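Local coordinates for ABC transporter sugar binding protein (Xanthomonas axonopodis pv. citri, PDB 3UOR) that probably binds maltose or related sugars in the periplasm and delivers them to an ABC transporter for uptake, at residues V125-L130 with V368-K373; H212-N217 with A414-I419. All blocks are in the same frame, centred on the assembly; numbering follows the deposited sequence.

Interaction 1. Residues V125-L130 with V368-K373; sequences VWDTNL and VKATPK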
# COMPACT_ATOMS: atom_id res chain seq x y z
N VAL A 125 -7.15 1.77 -7.00
CA VAL A 125 -6.19 2.86 -6.81
C VAL A 125 -6.84 4.24 -7.01
O VAL A 125 -6.65 5.15 -6.20
CB VAL A 125 -4.99 2.70 -7.74
CG1 VAL A 125 -4.06 3.89 -7.63
CG2 VAL A 125 -4.25 1.39 -7.41
N TRP A 126 -7.64 4.40 -8.06
CA TRP A 126 -8.36 5.65 -8.28
C TRP A 126 -9.27 5.91 -7.10
O TRP A 126 -9.42 7.03 -6.63
CB TRP A 126 -9.22 5.56 -9.55
CG TRP A 126 -9.71 6.91 -10.00
CD1 TRP A 126 -10.98 7.41 -9.89
CD2 TRP A 126 -8.94 7.93 -10.65
NE1 TRP A 126 -11.04 8.67 -10.43
CE2 TRP A 126 -9.80 9.02 -10.89
CE3 TRP A 126 -7.60 8.03 -11.03
CZ2 TRP A 126 -9.36 10.19 -11.51
CZ3 TRP A 126 -7.17 9.21 -11.65
CH2 TRP A 126 -8.05 10.27 -11.88
N ASP A 127 -9.91 4.86 -6.61
CA ASP A 127 -10.90 5.00 -5.55
C ASP A 127 -10.31 5.61 -4.28
O ASP A 127 -11.01 6.33 -3.56
CB ASP A 127 -11.58 3.64 -5.28
CG ASP A 127 -12.69 3.73 -4.25
OD1 ASP A 127 -13.57 4.60 -4.39
OD2 ASP A 127 -12.69 2.92 -3.30
N THR A 128 -9.03 5.38 -4.00
CA THR A 128 -8.41 5.96 -2.81
C THR A 128 -8.37 7.49 -2.84
O THR A 128 -8.19 8.11 -1.80
CB THR A 128 -6.97 5.44 -2.54
OG1 THR A 128 -6.08 5.90 -3.56
CG2 THR A 128 -6.92 3.91 -2.51
N ASN A 129 -8.53 8.10 -4.01
CA ASN A 129 -8.49 9.56 -4.07
C ASN A 129 -9.87 10.19 -4.01
O ASN A 129 -10.01 11.41 -4.09
CB ASN A 129 -7.76 10.04 -5.32
CG ASN A 129 -6.28 9.85 -5.22
OD1 ASN A 129 -5.52 10.81 -5.30
ND2 ASN A 129 -5.85 8.62 -5.02
N LEU A 130 -10.90 9.36 -3.89
CA LEU A 130 -12.26 9.87 -3.85
C LEU A 130 -12.73 9.95 -2.41
O LEU A 130 -12.68 8.97 -1.66
CB LEU A 130 -13.19 8.97 -4.66
CG LEU A 130 -13.06 9.13 -6.17
CD1 LEU A 130 -13.79 8.00 -6.89
CD2 LEU A 130 -13.62 10.48 -6.57
N VAL A 368 -6.66 -4.52 -6.13
CA VAL A 368 -6.46 -3.82 -4.87
C VAL A 368 -7.70 -3.00 -4.52
O VAL A 368 -8.42 -2.56 -5.41
CB VAL A 368 -5.18 -2.94 -4.85
CG1 VAL A 368 -3.95 -3.82 -4.99
CG2 VAL A 368 -5.25 -1.89 -5.95
N LYS A 369 -7.96 -2.85 -3.22
CA LYS A 369 -9.16 -2.18 -2.70
C LYS A 369 -8.74 -1.11 -1.73
O LYS A 369 -7.84 -1.35 -0.92
CB LYS A 369 -10.05 -3.15 -1.89
CG LYS A 369 -10.93 -4.13 -2.66
CD LYS A 369 -11.81 -4.94 -1.66
CE LYS A 369 -12.47 -6.17 -2.33
NZ LYS A 369 -13.19 -7.12 -1.38
N ALA A 370 -9.44 0.04 -1.75
CA ALA A 370 -9.20 1.11 -0.79
C ALA A 370 -9.70 0.72 0.60
O ALA A 370 -10.71 0.03 0.74
CB ALA A 370 -9.87 2.39 -1.26
N THR A 371 -8.99 1.16 1.64
CA THR A 371 -9.44 0.98 3.03
C THR A 371 -10.50 2.04 3.32
O THR A 371 -10.56 3.05 2.60
CB THR A 371 -8.27 1.15 4.00
OG1 THR A 371 -7.38 2.17 3.49
CG2 THR A 371 -7.48 -0.13 4.11
N PRO A 372 -11.33 1.83 4.36
CA PRO A 372 -12.39 2.81 4.64
C PRO A 372 -11.82 4.21 4.76
O PRO A 372 -10.77 4.36 5.35
CB PRO A 372 -12.98 2.31 5.97
CG PRO A 372 -12.78 0.83 5.89
CD PRO A 372 -11.42 0.67 5.27
N LYS A 373 -12.47 5.21 4.18
CA LYS A 373 -11.87 6.54 4.09
C LYS A 373 -12.21 7.43 5.27
O LYS A 373 -12.82 8.49 5.11
CB LYS A 373 -12.27 7.25 2.79
CG LYS A 373 -11.58 6.71 1.54
CD LYS A 373 -12.61 5.98 0.71
CE LYS A 373 -12.21 5.92 -0.74
NZ LYS A 373 -13.40 6.33 -1.54
O HOH W 1 -11.68 0.33 -3.52

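Interaction 2. Residues H212-N217 with A414-I419; sequences HDNYGN and AKRRWI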
# COMPACT_ATOMS: atom_id res chain seq x y z
N HIS A 212 -22.22 3.82 8.30
CA HIS A 212 -21.67 5.11 7.94
C HIS A 212 -20.25 5.23 8.45
O HIS A 212 -19.75 6.34 8.71
CB HIS A 212 -22.54 6.26 8.46
CG HIS A 212 -23.89 6.30 7.83
ND1 HIS A 212 -25.02 5.83 8.47
CD2 HIS A 212 -24.30 6.74 6.61
CE1 HIS A 212 -26.07 5.99 7.67
NE2 HIS A 212 -25.66 6.54 6.55
N ASP A 213 -19.59 4.08 8.56
CA ASP A 213 -18.22 4.01 9.04
C ASP A 213 -18.10 4.63 10.42
O ASP A 213 -17.06 5.15 10.78
CB ASP A 213 -17.27 4.67 8.05
CG ASP A 213 -17.09 3.85 6.78
OD1 ASP A 213 -17.57 2.70 6.72
OD2 ASP A 213 -16.45 4.35 5.84
N ASN A 214 -19.19 4.54 11.19
CA ASN A 214 -19.24 5.05 12.55
C ASN A 214 -18.94 3.98 13.58
O ASN A 214 -18.75 4.30 14.74
CB ASN A 214 -20.60 5.69 12.84
CG ASN A 214 -20.80 6.99 12.09
OD1 ASN A 214 -19.83 7.64 11.71
ND2 ASN A 214 -22.06 7.36 11.88
N TYR A 215 -18.91 2.71 13.18
CA TYR A 215 -18.61 1.64 14.14
C TYR A 215 -17.63 0.67 13.54
O TYR A 215 -17.57 0.51 12.31
CB TYR A 215 -19.87 0.85 14.48
CG TYR A 215 -20.89 1.59 15.31
CD1 TYR A 215 -20.82 1.59 16.69
CD2 TYR A 215 -21.94 2.27 14.70
CE1 TYR A 215 -21.75 2.26 17.46
CE2 TYR A 215 -22.88 2.95 15.46
CZ TYR A 215 -22.79 2.93 16.83
OH TYR A 215 -23.72 3.59 17.59
N GLY A 216 -16.88 -0.02 14.39
CA GLY A 216 -16.01 -1.07 13.90
C GLY A 216 -16.86 -2.24 13.45
O GLY A 216 -17.94 -2.45 13.97
N ASN A 217 -16.38 -3.01 12.48
CA ASN A 217 -17.09 -4.19 12.04
C ASN A 217 -16.15 -5.36 12.07
O ASN A 217 -16.26 -6.26 11.23
CB ASN A 217 -17.64 -4.02 10.62
CG ASN A 217 -18.61 -5.14 10.24
OD1 ASN A 217 -19.40 -5.58 11.06
ND2 ASN A 217 -18.54 -5.59 9.00
N ALA A 414 -15.67 7.64 18.17
CA ALA A 414 -16.71 8.31 18.95
C ALA A 414 -16.98 9.72 18.48
O ALA A 414 -18.13 10.14 18.45
CB ALA A 414 -16.36 8.32 20.45
N LYS A 415 -15.94 10.50 18.18
CA LYS A 415 -16.16 11.89 17.77
C LYS A 415 -16.87 11.93 16.40
O LYS A 415 -17.86 12.64 16.21
CB LYS A 415 -14.85 12.64 17.68
CG LYS A 415 -14.99 14.08 17.24
CD LYS A 415 -13.61 14.72 17.19
CE LYS A 415 -13.69 16.19 16.83
NZ LYS A 415 -12.36 16.86 16.97
N ARG A 416 -16.36 11.14 15.46
CA ARG A 416 -17.01 11.01 14.15
C ARG A 416 -18.48 10.63 14.31
O ARG A 416 -19.35 11.29 13.76
CB ARG A 416 -16.29 9.94 13.31
CG ARG A 416 -17.01 9.61 11.99
CD ARG A 416 -16.37 8.43 11.26
NE ARG A 416 -17.17 8.06 10.09
CZ ARG A 416 -17.08 8.67 8.92
NH1 ARG A 416 -16.20 9.66 8.74
NH2 ARG A 416 -17.85 8.30 7.91
N ARG A 417 -18.76 9.56 15.05
CA ARG A 417 -20.14 9.12 15.26
C ARG A 417 -21.01 10.20 15.90
O ARG A 417 -22.18 10.35 15.55
CB ARG A 417 -20.15 7.85 16.11
CG ARG A 417 -21.51 7.23 16.37
CD ARG A 417 -21.32 5.88 17.03
NE ARG A 417 -20.58 5.99 18.27
CZ ARG A 417 -19.36 5.52 18.49
NH1 ARG A 417 -18.70 4.87 17.54
NH2 ARG A 417 -18.80 5.69 19.68
N TRP A 418 -20.45 10.97 16.84
CA TRP A 418 -21.20 12.00 17.55
C TRP A 418 -21.56 13.15 16.64
O TRP A 418 -22.69 13.65 16.65
CB TRP A 418 -20.37 12.53 18.71
CG TRP A 418 -20.92 13.77 19.35
CD1 TRP A 418 -20.57 15.08 19.08
CD2 TRP A 418 -21.93 13.83 20.36
NE1 TRP A 418 -21.30 15.93 19.88
CE2 TRP A 418 -22.14 15.19 20.67
CE3 TRP A 418 -22.67 12.86 21.04
CZ2 TRP A 418 -23.06 15.60 21.63
CZ3 TRP A 418 -23.59 13.27 21.98
CH2 TRP A 418 -23.77 14.62 22.27
N ILE A 419 -20.59 13.61 15.88
CA ILE A 419 -20.84 14.63 14.89
C ILE A 419 -21.96 14.17 13.93
O ILE A 419 -22.82 14.95 13.56
CB ILE A 419 -19.58 14.95 14.10
CG1 ILE A 419 -18.60 15.73 14.98
CG2 ILE A 419 -19.94 15.74 12.83
CD1 ILE A 419 -17.20 15.85 14.37

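Interaction 1. Residues V125-L130 with V368-K373
Val368 opens the contact by laying its CG2 methyl against CG2 of Val125, 3.7 Å away, the two branched side chains meeting at a slant. Both are buried, and short apolar branches suit a place where a loop passes close to a helix. At Ala370 the two backbones come nearest, its CA 5.3 Å from that of Thr128. The single methyl of Ala370 suits this close approach, with CB 3.5 Å from Thr128 CG2 and also beside Asp127 OD2. Thr128 presents its CG2 because its OG1 is turned back (chi1 67°) to hydrogen-bond Val125 O at 2.8 Å, lying in the carbonyl plane; the same oxygen also accepts the amide of Thr128, so two donors from one residue converge on it. A water joins Ala370 N to Asp127 OD2, receiving the amide proton and donating to the carboxylate.

Lys373 ends the segment with a long side chain bent at chi2 and chi4, which returns NZ to the type I turn of Asp127 to Leu130. There the ammonium donates to Leu130 O at 2.7 Å, tilted 29° from the carbonyl plane, and forms a weaker, 3.3 Å salt bridge with Asp127 OD1. A flexible cation serves well here, since it can answer a backbone carbonyl and a carboxylate together.

This is structural packing in which a lysine ties an irregular loop, between helices 359-364 and 377-394, to helix 123-127 and the turn leading into strand 130-131. Strand 134-150 touches both sides, Pro139 meeting Val125 and Thr144 meeting Val368, while Pro95 of helix 94-99 packs on Lys373.

Interaction 2. Residues H212-N217 with A414-I419
Arg416 and Arg417, consecutive residues of helix 414-422, reach across to the turn of a small two-stranded antiparallel hairpin, 209-210 with 215-216, in which Asn214 and Tyr215 form a classic beta bulge opposite Arg210.

The hydrogen bonds all run from guanidinium groups to backbone carbonyls, which suits arginine, whose several N-H groups can reach backbone oxygens of a turn. Arg416, extended from CG to NE, sends NH2 to His212 O at 2.8 Å in a fairly straight bond (165° at the hydrogen); the oxygen lies near the guanidinium plane, at its edge. NE adds a weak bond to the same oxygen, so one carbonyl is held by two N-H groups. Arg417 NH1 donates to Asn214 O at 2.9 Å, approaching nearly along the C=O axis. Its NH2 hydrogen-bonds Asp410 O, a second bond that helps to hold the group.

Charge plays a background part. Asp213 OD2 stands 4.7 Å from Arg416 NH2, too far for contact, and its carboxylate is engaged by Arg207 in a salt bridge; the pair may still attract weakly.

Packing is supplied by the aliphatic stem of Arg417. The buried Asn214, itself part of the hairpin, rests its CB on Arg417 CB at 3.9 Å. The chain of Arg417 is bent at chi3 (58°), which brings its guanidinium within 19° of parallel to the Tyr215 ring. The methylene rather than the charged group sits over the ring face, CD lying 3.3 Å from Tyr215 CZ.

How the interactions relate
The two contacts lie about 19 Å apart between centres: interaction 1 is partly buried, about 10 Å from the centre of the chain, and interaction 2 is a surface contact about 24 Å from it. Their segments alternate along the sequence, 125-130, 212-217, 368-373 and 414-419, so the two contacts cross along the chain. They meet where Pro372 CB packs 4.0 Å from Asp213 OD2, and Arg207 touches both residues. Val374, just past 368-373, also lies against Asp213 and Arg416. Loop 368-373 thus links helix 123-127 to the small hairpin, tying the late helices, including the C-terminal 414-422, to earlier parts of this solute-binding fold.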